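Local coordinates for probable hydrolase (Pseudomonas aeruginosa, PDB 7AL6) that probably acts as a hydrolase of the alpha/beta hydrolase fold, perhaps a lipolytic enzyme, at the interface of chains A and B and the interface of chains A and C. Sequence-based numbering; all coordinates share one arbitrary frame. Chains: chain A/B/C, Probable hydrolase.

Contact 1: the interface of chains A and B. Residues chain A 78, 82, 85, 111, 115; chain B 142, 146, 149.
B:Leu146 meets A:Leu82, A:Leu85, A:Leu111 and A:Leu115 where two copies of this alpha/beta hydrolase pack helix 138-151 of chain B against helix 77-91 of chain A. The patch is a leucine-rich helix-to-helix contact, with helix 103-114 of chain A and the residue just beyond it at its rim. B:Leu146 can be followed outward. Its CB meets CD2 of A:Leu85 at 3.9 Å and also faces CD1 of A:Leu115. Next, CG lies beside the backbone N, opposite the carbonyl carbon (chi1 -69°). From there the two methyls part. CD1 goes to CD1 of A:Leu111 at 4.1 Å, and to the same methyl of A:Leu115 that CB meets. CD2 turns the other way, to CB of A:Leu82 at 3.7 Å. It also touches CA of that residue, close against the helix backbone. The side chains of A:Leu82 and B:Leu146 run past each other in opposite directions. Those of A:Leu111 and B:Leu146 cross at about a right angle.

A:Leu82 also serves B:Gln149, one turn further along the B helix. Its CD1 rests on CB of B:Gln149 at 3.6 Å. Its CD2 lies against the amide carbon CD of B:Gln149 at 3.5 Å, with OE1 and NE2 a little further off. The glutamine bends at chi2 (-91°), which folds its amide back over this methyl. At the other end of the patch, CD1 of B:Leu142 touches CB of A:Trp78 at 3.8 Å. The tryptophan thus contributes the root of its side chain to this pair, rather than its indole.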
# COMPACT_ATOMS: atom_id res chain seq x y z
N TRP A 78 17.91 1.16 -12.25
CA TRP A 78 17.93 -0.28 -11.91
C TRP A 78 16.56 -0.75 -11.40
O TRP A 78 16.35 -1.93 -11.39
CB TRP A 78 19.08 -0.65 -10.97
CG TRP A 78 19.26 0.28 -9.83
CD1 TRP A 78 18.67 0.20 -8.62
CD2 TRP A 78 20.08 1.45 -9.81
NE1 TRP A 78 19.07 1.24 -7.84
CE2 TRP A 78 19.92 2.03 -8.55
CE3 TRP A 78 20.91 2.07 -10.73
CZ2 TRP A 78 20.59 3.18 -8.18
CZ3 TRP A 78 21.54 3.23 -10.38
CH2 TRP A 78 21.39 3.78 -9.11
N LEU A 82 14.78 -4.08 -12.93
CA LEU A 82 14.14 -5.18 -12.22
C LEU A 82 12.72 -5.41 -12.74
O LEU A 82 12.32 -6.56 -12.98
CB LEU A 82 14.16 -4.88 -10.71
CG LEU A 82 13.47 -5.96 -9.83
CD1 LEU A 82 14.12 -7.35 -10.01
CD2 LEU A 82 13.44 -5.59 -8.38
N LEU A 85 12.71 -7.34 -16.02
CA LEU A 85 13.11 -8.74 -15.76
C LEU A 85 11.90 -9.52 -15.21
O LEU A 85 11.65 -10.60 -15.65
CB LEU A 85 14.28 -8.74 -14.78
CG LEU A 85 14.83 -10.11 -14.41
CD1 LEU A 85 15.31 -10.84 -15.64
CD2 LEU A 85 15.94 -9.99 -13.40
N LEU A 111 20.44 -3.72 -18.19
CA LEU A 111 19.92 -5.09 -18.08
C LEU A 111 20.81 -6.05 -18.88
O LEU A 111 21.16 -7.08 -18.36
CB LEU A 111 18.48 -5.09 -18.58
CG LEU A 111 17.67 -6.33 -18.27
CD1 LEU A 111 17.79 -6.73 -16.82
CD2 LEU A 111 16.23 -6.09 -18.65
N LEU A 115 22.68 -8.90 -16.76
CA LEU A 115 22.19 -10.26 -16.94
C LEU A 115 22.35 -10.68 -18.40
O LEU A 115 21.36 -10.96 -19.10
CB LEU A 115 20.73 -10.36 -16.49
CG LEU A 115 20.54 -10.38 -14.98
CD1 LEU A 115 19.02 -10.49 -14.68
CD2 LEU A 115 21.32 -11.55 -14.35
N LEU B 142 25.17 -5.74 -10.01
CA LEU B 142 23.75 -5.50 -10.32
C LEU B 142 23.09 -6.81 -10.71
O LEU B 142 22.00 -7.15 -10.21
CB LEU B 142 23.60 -4.42 -11.39
CG LEU B 142 22.16 -4.13 -11.89
CD1 LEU B 142 21.28 -3.78 -10.65
CD2 LEU B 142 22.16 -3.07 -12.97
N LEU B 146 19.80 -8.41 -8.95
CA LEU B 146 18.57 -8.71 -9.68
C LEU B 146 18.17 -10.17 -9.52
O LEU B 146 16.97 -10.50 -9.36
CB LEU B 146 18.74 -8.36 -11.18
CG LEU B 146 18.86 -6.87 -11.51
CD1 LEU B 146 19.17 -6.67 -13.01
CD2 LEU B 146 17.59 -6.10 -11.12
N GLN B 149 16.69 -10.68 -6.12
CA GLN B 149 15.30 -10.21 -6.11
C GLN B 149 14.37 -11.28 -6.65
O GLN B 149 13.27 -11.49 -6.12
CB GLN B 149 15.13 -8.94 -6.95
CG GLN B 149 15.81 -7.71 -6.35
CD GLN B 149 14.88 -6.92 -5.45
OE1 GLN B 149 13.82 -7.40 -5.07
NE2 GLN B 149 15.27 -5.72 -5.10

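Contact 2: the interface of chains A and C. Residues chain A 68, 191-192, 200; chain C 9, 11, 16, 90.
Carboxylate oxygen OE2 of A:Glu191 accepts a hydrogen bond from OG of C:Ser11 at 3.0 Å and also bonds water 1 at 2.6 Å. The serine hydroxyl comes from the syn side, 20° out of the carboxylate plane. This polar patch joins two alpha/beta hydrolase copies: strand 190-193 of chain A faces strand 7-11 of chain C. Water 1 extends the link. It bonds the backbone O of A:Pro192, the backbone N of C:Ser11 and NE2 of C:Gln90. Water 2 connects OE1 of A:Glu191 and NE2 of A:His68 to OG of C:Ser11. It lies in the plane of the histidine ring, at its edge.

A salt bridge lies beside the waters. NH2 of A:Arg200 gives a nearly straight hydrogen bond to OE2 of C:Glu16, 2.8 Å long and 171° at H. This carboxylate oxygen lies in the guanidinium plane, and NH2 reaches it on the syn side, somewhat out of the carboxylate plane. The two flat groups are turned 81° apart. The arginine chain is extended from CG to NE, which carries its guanidinium across to the carboxylate. NH2 also sits over the centre of the A:His68 ring, 3.2 Å above its plane. On the C side, NE of C:Arg9 forms a salt bridge to OE1 of C:Glu16 at 2.7 Å, from the anti side and similarly tilted, and the arginines of the two chains probably favour the charged form of this carboxylate.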
# COMPACT_ATOMS: atom_id res chain seq x y z
N HIS A 68 1.47 3.66 -10.49
CA HIS A 68 2.52 4.30 -9.72
C HIS A 68 3.08 3.33 -8.69
O HIS A 68 2.38 2.45 -8.18
CB HIS A 68 1.99 5.55 -8.99
CG HIS A 68 1.40 6.57 -9.89
ND1 HIS A 68 2.07 7.06 -10.99
CD2 HIS A 68 0.18 7.16 -9.89
CE1 HIS A 68 1.30 7.92 -11.62
NE2 HIS A 68 0.15 8.00 -10.97
N GLU A 191 -4.88 11.91 -18.18
CA GLU A 191 -5.97 11.51 -17.33
C GLU A 191 -6.93 12.67 -17.09
O GLU A 191 -6.52 13.82 -17.03
CB GLU A 191 -5.48 10.98 -15.99
CG GLU A 191 -4.85 11.97 -15.11
CD GLU A 191 -4.40 11.32 -13.80
OE1 GLU A 191 -3.23 10.88 -13.73
OE2 GLU A 191 -5.22 11.18 -12.88
N PRO A 192 -8.21 12.37 -16.87
CA PRO A 192 -9.19 13.43 -16.60
C PRO A 192 -9.13 13.89 -15.17
O PRO A 192 -8.99 13.09 -14.24
CB PRO A 192 -10.53 12.75 -16.87
CG PRO A 192 -10.26 11.28 -16.40
CD PRO A 192 -8.83 11.04 -16.98
N ARG A 200 -0.54 12.28 -16.99
CA ARG A 200 -0.45 11.38 -15.83
C ARG A 200 1.02 11.18 -15.50
O ARG A 200 1.76 10.78 -16.35
CB ARG A 200 -1.14 10.05 -16.12
CG ARG A 200 -1.05 9.05 -14.98
CD ARG A 200 -1.99 7.86 -15.10
NE ARG A 200 -1.83 7.01 -13.95
CZ ARG A 200 -0.84 6.16 -13.79
NH1 ARG A 200 0.06 6.01 -14.74
NH2 ARG A 200 -0.76 5.44 -12.69
N ARG C 9 -6.86 6.37 -17.12
CA ARG C 9 -6.85 6.06 -15.69
C ARG C 9 -7.56 7.18 -14.97
O ARG C 9 -7.37 8.35 -15.30
CB ARG C 9 -5.44 5.98 -15.11
CG ARG C 9 -4.49 5.11 -15.87
CD ARG C 9 -4.98 3.70 -15.81
NE ARG C 9 -4.71 3.09 -14.51
CZ ARG C 9 -5.02 1.83 -14.20
NH1 ARG C 9 -5.57 1.05 -15.08
NH2 ARG C 9 -4.72 1.34 -13.00
N SER C 11 -7.82 8.72 -11.24
CA SER C 11 -7.15 8.65 -9.95
C SER C 11 -8.11 9.09 -8.86
O SER C 11 -8.52 10.25 -8.82
CB SER C 11 -5.91 9.55 -9.96
OG SER C 11 -4.94 9.04 -10.87
N GLU C 16 -6.88 3.62 -8.09
CA GLU C 16 -6.87 4.09 -9.46
C GLU C 16 -7.67 3.15 -10.33
O GLU C 16 -7.40 1.95 -10.37
CB GLU C 16 -5.43 4.15 -9.97
CG GLU C 16 -5.19 5.01 -11.15
CD GLU C 16 -3.69 4.95 -11.52
OE1 GLU C 16 -3.35 4.14 -12.41
OE2 GLU C 16 -2.90 5.68 -10.88
N GLN C 90 -13.93 13.30 -9.47
CA GLN C 90 -12.68 13.51 -10.19
C GLN C 90 -12.93 14.04 -11.59
O GLN C 90 -12.10 14.79 -12.13
CB GLN C 90 -11.90 12.18 -10.21
CG GLN C 90 -10.58 12.24 -10.86
CD GLN C 90 -9.60 13.10 -10.11
OE1 GLN C 90 -9.87 13.57 -9.02
NE2 GLN C 90 -8.46 13.35 -10.72
O HOH W 1 -7.80 11.24 -12.65
O HOH W 2 -2.28 9.49 -11.53

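Contact 1 and contact 2 join chain A to two different copies, B and C, and their C-alpha centres lie about 29 Å apart. They share no residue of chain A, but helix 77-91 serves both: chain A supplies it to contact 1 and chain C to contact 2. Contact 1 is mainly apolar packing between helices, while contact 2 rests on strand and loop residues, charges and water. Each interface is two-fold symmetric, so the patches recur with the chains exchanged. Together they could help build the deposited four-copy assembly. The structure alone does not show whether that tetramer forms in the cell.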